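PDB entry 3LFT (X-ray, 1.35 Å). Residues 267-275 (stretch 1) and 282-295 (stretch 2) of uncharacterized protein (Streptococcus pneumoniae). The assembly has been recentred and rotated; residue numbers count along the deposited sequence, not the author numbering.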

ATOM      1  N   GLY A 267      -9.021   7.361   5.560  1.00 10.67           N
ATOM      2  CA  GLY A 267      -7.830   7.566   6.320  1.00  8.39           C
ATOM      3  C   GLY A 267      -7.857   8.832   7.147  1.00  7.24           C
ATOM      4  O   GLY A 267      -8.896   9.477   7.325  1.00  8.32           O
ATOM      5  N   LYS A 268      -6.671   9.161   7.646  1.00  6.33           N
ATOM      6  CA  LYS A 268      -6.448  10.290   8.537  1.00  5.98           C
ATOM      7  C   LYS A 268      -5.050  10.786   8.293  1.00  5.54           C
ATOM      8  O   LYS A 268      -4.198  10.049   7.777  1.00  5.95           O
ATOM      9  CB  LYS A 268      -6.562   9.883  10.009  1.00  6.30           C
ATOM     10  CG  LYS A 268      -7.940   9.447  10.458  1.00  6.90           C
ATOM     11  CD  LYS A 268      -8.005   9.235  11.981  1.00 11.39           C
ATOM     12  CE  LYS A 268      -9.386   8.759  12.410  1.00 13.22           C
ATOM     13  NZ  LYS A 268      -9.383   8.144  13.771  1.00 16.22           N
ATOM     14  N   SER A 269      -4.806  12.050   8.593  1.00  5.29           N
ATOM     15  CA  SER A 269      -3.477  12.588   8.354  1.00  6.24           C
ATOM     16  C   SER A 269      -2.458  12.010   9.344  1.00  6.25           C
ATOM     17  O   SER A 269      -2.796  11.576  10.468  1.00  6.45           O
ATOM     18  CB  SER A 269      -3.485  14.108   8.429  1.00  5.94           C
ATOM     19  OG  SER A 269      -3.782  14.487   9.752  1.00  6.63           O
ATOM     20  N   VAL A 270      -1.202  12.053   8.920  1.00  7.08           N
ATOM     21  CA  VAL A 270      -0.057  11.778   9.779  1.00  6.56           C
ATOM     22  C   VAL A 270       0.969  12.867   9.508  1.00  7.13           C
ATOM     23  O   VAL A 270       1.264  13.166   8.357  1.00  6.01           O
ATOM     24  CB  VAL A 270       0.491  10.336   9.566  1.00  6.20           C
ATOM     25  CG1 VAL A 270       0.744  10.040   8.088  1.00  6.31           C
ATOM     26  CG2 VAL A 270       1.739  10.085  10.412  1.00  6.98           C
ATOM     27  N   ILE A 271       1.463  13.480  10.578  1.00  7.19           N
ATOM     28  CA  ILE A 271       2.332  14.643  10.469  1.00  7.94           C
ATOM     29  C   ILE A 271       3.597  14.412  11.272  1.00  7.59           C
ATOM     30  O   ILE A 271       3.535  14.048  12.453  1.00  7.26           O
ATOM     31  CB  ILE A 271       1.634  15.917  10.975  1.00  8.97           C
ATOM     32  CG1 ILE A 271       0.293  16.117  10.255  1.00 11.36           C
ATOM     33  CG2 ILE A 271       2.556  17.154  10.823  1.00 10.27           C
ATOM     34  CD1 ILE A 271      -0.500  17.266  10.755  1.00 14.52           C
ATOM     35  N   ASN A 272       4.743  14.632  10.633  1.00  6.72           N
ATOM     36  CA  ASN A 272       6.024  14.530  11.319  1.00  6.21           C
ATOM     37  C   ASN A 272       6.429  15.928  11.738  1.00  5.77           C
ATOM     38  O   ASN A 272       6.926  16.724  10.942  1.00  4.87           O
ATOM     39  CB  ASN A 272       7.074  13.885  10.412  1.00  6.09           C
ATOM     40  CG  ASN A 272       8.316  13.507  11.144  1.00  7.03           C
ATOM     41  OD1 ASN A 272       8.801  14.238  12.019  1.00  7.28           O
ATOM     42  ND2 ASN A 272       8.896  12.379  10.754  1.00  8.74           N
ATOM     43  N   LYS A 273       6.183  16.209  13.017  1.00  5.21           N
ATOM     44  CA  LYS A 273       6.316  17.549  13.554  1.00  6.55           C
ATOM     45  C   LYS A 273       7.744  18.052  13.467  1.00  6.80           C
ATOM     46  O   LYS A 273       7.973  19.203  13.060  1.00  6.95           O
ATOM     47  CB  LYS A 273       5.807  17.602  15.000  1.00  7.13           C
ATOM     48  CG  LYS A 273       5.915  18.974  15.636  1.00  8.51           C
ATOM     49  CD  LYS A 273       5.253  18.996  16.996  1.00 12.59           C
ATOM     50  CE  LYS A 273       3.866  19.563  16.884  1.00 14.99           C
ATOM     51  NZ  LYS A 273       3.441  20.176  18.171  1.00 16.83           N
ATOM     52  N   LYS A 274       8.704  17.216  13.866  1.00  7.53           N
ATOM     53  CA  LYS A 274      10.104  17.637  13.827  1.00  8.43           C
ATOM     54  C   LYS A 274      10.589  17.861  12.401  1.00  7.35           C
ATOM     55  O   LYS A 274      11.293  18.827  12.144  1.00  7.74           O
ATOM     56  CB  LYS A 274      11.021  16.660  14.574  1.00  9.55           C
ATOM     57  N   ILE A 275      10.176  17.006  11.457  1.00  6.48           N
ATOM     58  CA  ILE A 275      10.553  17.220  10.058  1.00  5.87           C
ATOM     59  C   ILE A 275       9.978  18.544   9.556  1.00  6.25           C
ATOM     60  O   ILE A 275      10.686  19.335   8.920  1.00  6.50           O
ATOM     61  CB  ILE A 275      10.145  16.027   9.157  1.00  5.38           C
ATOM     62  CG1 ILE A 275      10.992  14.789   9.489  1.00  6.36           C
ATOM     63  CG2 ILE A 275      10.243  16.384   7.674  1.00  5.66           C
ATOM     64  CD1 ILE A 275      12.465  14.859   9.051  1.00  5.72           C
ATOM     65  N   THR A 282       5.428  26.013   9.119  1.00  9.77           N
ATOM     66  CA  THR A 282       4.468  26.204  10.191  1.00 10.08           C
ATOM     67  C   THR A 282       3.381  25.172  10.002  1.00  9.41           C
ATOM     68  O   THR A 282       2.858  24.998   8.899  1.00 10.48           O
ATOM     69  CB  THR A 282       3.816  27.603  10.167  1.00 10.14           C
ATOM     70  OG1 THR A 282       3.153  27.811   8.913  1.00 13.21           O
ATOM     71  CG2 THR A 282       4.842  28.685  10.369  1.00 10.32           C
ATOM     72  N   ILE A 283       3.062  24.449  11.060  1.00  8.01           N
ATOM     73  CA  ILE A 283       1.902  23.582  10.993  1.00  7.38           C
ATOM     74  C   ILE A 283       0.686  24.387  11.433  1.00  6.26           C
ATOM     75  O   ILE A 283       0.635  24.835  12.576  1.00  6.53           O
ATOM     76  CB  ILE A 283       2.056  22.313  11.853  1.00  7.70           C
ATOM     77  CG1 ILE A 283       3.316  21.526  11.464  1.00  8.81           C
ATOM     78  CG2 ILE A 283       0.810  21.449  11.728  1.00  7.32           C
ATOM     79  CD1 ILE A 283       3.721  20.459  12.468  1.00 10.57           C
ATOM     80  N   PRO A 284      -0.294  24.579  10.528  1.00  5.61           N
ATOM     81  CA  PRO A 284      -1.478  25.339  10.943  1.00  6.11           C
ATOM     82  C   PRO A 284      -2.160  24.674  12.126  1.00  6.61           C
ATOM     83  O   PRO A 284      -2.168  23.443  12.229  1.00  6.14           O
ATOM     84  CB  PRO A 284      -2.386  25.286   9.710  1.00  6.61           C
ATOM     85  CG  PRO A 284      -1.478  25.057   8.567  1.00  5.70           C
ATOM     86  CD  PRO A 284      -0.343  24.207   9.098  1.00  6.32           C
ATOM     87  N   GLU A 285      -2.709  25.491  13.021  1.00  6.91           N
ATOM     88  CA  GLU A 285      -3.390  24.992  14.218  1.00  7.96           C
ATOM     89  C   GLU A 285      -4.449  23.931  13.886  1.00  8.53           C
ATOM     90  O   GLU A 285      -4.499  22.892  14.534  1.00  8.44           O
ATOM     91  CB  GLU A 285      -4.003  26.151  15.020  1.00  8.00           C
ATOM     92  N   SER A 286      -5.275  24.188  12.870  1.00  9.17           N
ATOM     93  CA  SER A 286      -6.322  23.245  12.458  1.00  9.96           C
ATOM     94  C   SER A 286      -5.749  21.921  11.938  1.00  9.96           C
ATOM     95  O   SER A 286      -6.296  20.848  12.204  1.00 10.89           O
ATOM     96  CB  SER A 286      -7.255  23.881  11.416  1.00 10.48           C
ATOM     97  OG  SER A 286      -6.575  24.166  10.205  1.00 12.75           O
ATOM     98  N   VAL A 287      -4.637  22.000  11.214  1.00  9.88           N
ATOM     99  CA  VAL A 287      -3.951  20.805  10.718  1.00  9.63           C
ATOM    100  C   VAL A 287      -3.439  19.954  11.892  1.00  9.67           C
ATOM    101  O   VAL A 287      -3.680  18.744  11.950  1.00  9.42           O
ATOM    102  CB  VAL A 287      -2.812  21.176   9.729  1.00  9.76           C
ATOM    103  CG1 VAL A 287      -1.947  19.964   9.378  1.00 10.30           C
ATOM    104  CG2 VAL A 287      -3.396  21.798   8.462  1.00 10.21           C
ATOM    105  N   LEU A 288      -2.766  20.586  12.849  1.00  9.36           N
ATOM    106  CA  LEU A 288      -2.282  19.844  14.000  1.00  9.97           C
ATOM    107  C   LEU A 288      -3.437  19.228  14.812  1.00  9.97           C
ATOM    108  O   LEU A 288      -3.335  18.082  15.252  1.00 10.43           O
ATOM    109  CB  LEU A 288      -1.380  20.720  14.880  1.00 10.51           C
ATOM    110  CG  LEU A 288      -0.659  20.032  16.050  1.00 11.72           C
ATOM    111  CD1 LEU A 288       0.443  19.106  15.555  1.00 13.93           C
ATOM    112  CD2 LEU A 288      -0.087  21.076  17.012  1.00 13.53           C
ATOM    113  N   LYS A 289      -4.527  19.984  14.984  1.00  9.56           N
ATOM    114  CA  LYS A 289      -5.691  19.526  15.758  1.00  9.25           C
ATOM    115  C   LYS A 289      -6.393  18.311  15.131  1.00  9.32           C
ATOM    116  O   LYS A 289      -6.810  17.397  15.848  1.00  9.88           O
ATOM    117  CB  LYS A 289      -6.686  20.676  15.997  1.00  9.27           C
ATOM    118  N   GLU A 290      -6.486  18.291  13.802  1.00  8.74           N
ATOM    119  CA  GLU A 290      -7.181  17.217  13.074  1.00  8.49           C
ATOM    120  C   GLU A 290      -6.303  15.999  12.791  1.00  7.84           C
ATOM    121  O   GLU A 290      -6.772  15.008  12.236  1.00  7.23           O
ATOM    122  CB  GLU A 290      -7.739  17.746  11.745  1.00  8.46           C
ATOM    123  N   ALA A 291      -5.040  16.061  13.185  1.00  7.52           N
ATOM    124  CA  ALA A 291      -4.092  15.004  12.842  1.00  7.55           C
ATOM    125  C   ALA A 291      -4.468  13.657  13.440  1.00  6.82           C
ATOM    126  O   ALA A 291      -4.765  13.557  14.626  1.00  7.25           O
ATOM    127  CB  ALA A 291      -2.696  15.402  13.263  1.00  8.53           C
ATOM    128  N   GLY A 292      -4.457  12.619  12.617  1.00  6.36           N
ATOM    129  CA  GLY A 292      -4.663  11.267  13.108  1.00  6.04           C
ATOM    130  C   GLY A 292      -3.476  10.806  13.936  1.00  5.49           C
ATOM    131  O   GLY A 292      -3.626  10.164  14.978  1.00  6.54           O
ATOM    132  N   GLN A 293      -2.281  11.156  13.483  1.00  4.76           N
ATOM    133  CA  GLN A 293      -1.076  10.830  14.223  1.00  4.80           C
ATOM    134  C   GLN A 293      -0.067  11.937  14.044  1.00  4.36           C
ATOM    135  O   GLN A 293       0.079  12.479  12.936  1.00  4.93           O
ATOM    136  CB  GLN A 293      -0.502   9.493  13.747  1.00  4.51           C
ATOM    137  CG  GLN A 293       0.753   9.065  14.515  1.00  5.57           C
ATOM    138  CD  GLN A 293       1.198   7.641  14.253  1.00  5.51           C
ATOM    139  OE1 GLN A 293       0.606   6.904  13.472  1.00  7.05           O
ATOM    140  NE2 GLN A 293       2.269   7.249  14.925  1.00  7.61           N
ATOM    141  N   VAL A 294       0.614  12.258  15.138  1.00  4.87           N
ATOM    142  CA  VAL A 294       1.737  13.193  15.134  1.00  5.49           C
ATOM    143  C   VAL A 294       2.979  12.422  15.551  1.00  5.79           C
ATOM    144  O   VAL A 294       3.009  11.783  16.605  1.00  6.00           O
ATOM    145  CB  VAL A 294       1.501  14.361  16.114  1.00  6.07           C
ATOM    146  CG1 VAL A 294       2.736  15.264  16.165  1.00  7.98           C
ATOM    147  CG2 VAL A 294       0.265  15.158  15.695  1.00  7.65           C
ATOM    148  N   ILE A 295       3.999  12.467  14.710  1.00  6.26           N
ATOM    149  CA  ILE A 295       5.278  11.831  15.012  1.00  7.74           C
ATOM    150  C   ILE A 295       6.286  12.862  15.498  1.00  8.45           C
ATOM    151  O   ILE A 295       6.306  13.991  15.016  1.00  8.27           O
ATOM    152  CB  ILE A 295       5.804  11.070  13.779  1.00  8.62           C
ATOM    153  CG1 ILE A 295       4.827   9.925  13.456  1.00 11.16           C
ATOM    154  CG2 ILE A 295       7.230  10.532  14.042  1.00  8.55           C
ATOM    155  CD1 ILE A 295       4.869   9.460  12.040  1.00 14.68           C
TER
HETATM  156  O   HOH W   1      -4.179  17.117   9.792  1.00  7.41           O
HETATM  157  O   HOH W   2      -6.956  13.613   9.832  1.00  9.40           O
HETATM  158  O   HOH W   3       8.605  14.941  15.717  1.00 16.65           O

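The backbone of this contact is a short parallel pairing. Stretch 1 runs as a strand from Lys268 to Ile271 and turns into a helix at Lys273; stretch 2 descends through a helix, passes Gly292 and lays Gln293 and Val294 alongside the first strand. Val270 pairs with Gln293 and Ile271 with Val294, with CA atoms 4.7 and 4.9 Å apart. The hydrogen bonds step from chain to chain as parallel strands require: Gln293 N donates to Ser269 O (3.1 Å), Ile271 N to Gln293 O (2.9 Å), and Ile295 N to Ile271 O (2.8 Å, the straightest of the set). Gly292 N adds a weak bond to Ser269 O at 2.9 Å. Between these rungs, Val270 CA lies 3.2 Å from Gln293 O and Val294 CA 3.3 Å from Ile271 O, both CA-H...O contacts.

The ladder runs on into the helix start. Lys273 N donates to Ile295 O (3.0 Å), so a first-turn amide with no helical acceptor before it is satisfied by Ile295 O of stretch 2. Ile295 O also receives a bond from water 3 (2.6 Å), which in turn accepts from Lys274 N (2.9 Å). Asn272 caps the same turn through its OD1, which accepts from Ile275 N at 3.1 Å.

Gly292 fits where a side chain would not: an ideal CB there would stand 2.6 Å from Lys268 CB and 2.9 Å from Ser269 O.

The side chains then sort by face. Ile271 is the hub of its face, with 117 Å² covered by stretch 2. Its CD1 reaches Val287 CG1 at 3.4 Å and Ala291 CB at 3.8 Å, while its CG2 meets Ile283 CD1 at 3.9 Å; one residue thus ties the strand to the helix and to the segment leading into it. Lys273 extends this apolar surface with its aliphatic chain, placing CB 4.0 Å from Val294 CG1 and CE 3.7 Å from Leu288 CD1. On the face shared by Val270 and Gln293, Val270 CG2 packs against Ile295 CD1 at 3.6 Å.

Around Ser269, water completes the polar matching. Water 1 bonds to Ser269 OG and donates to Val287 O, each at 2.7 Å; water 2 accepts from Ser269 N (2.9 Å) and donates to Glu290 O (2.8 Å). The rule to read here is compact: direct bonds set the register, branched aliphatics fill the space beside it, and waters link polar groups that do not meet directly.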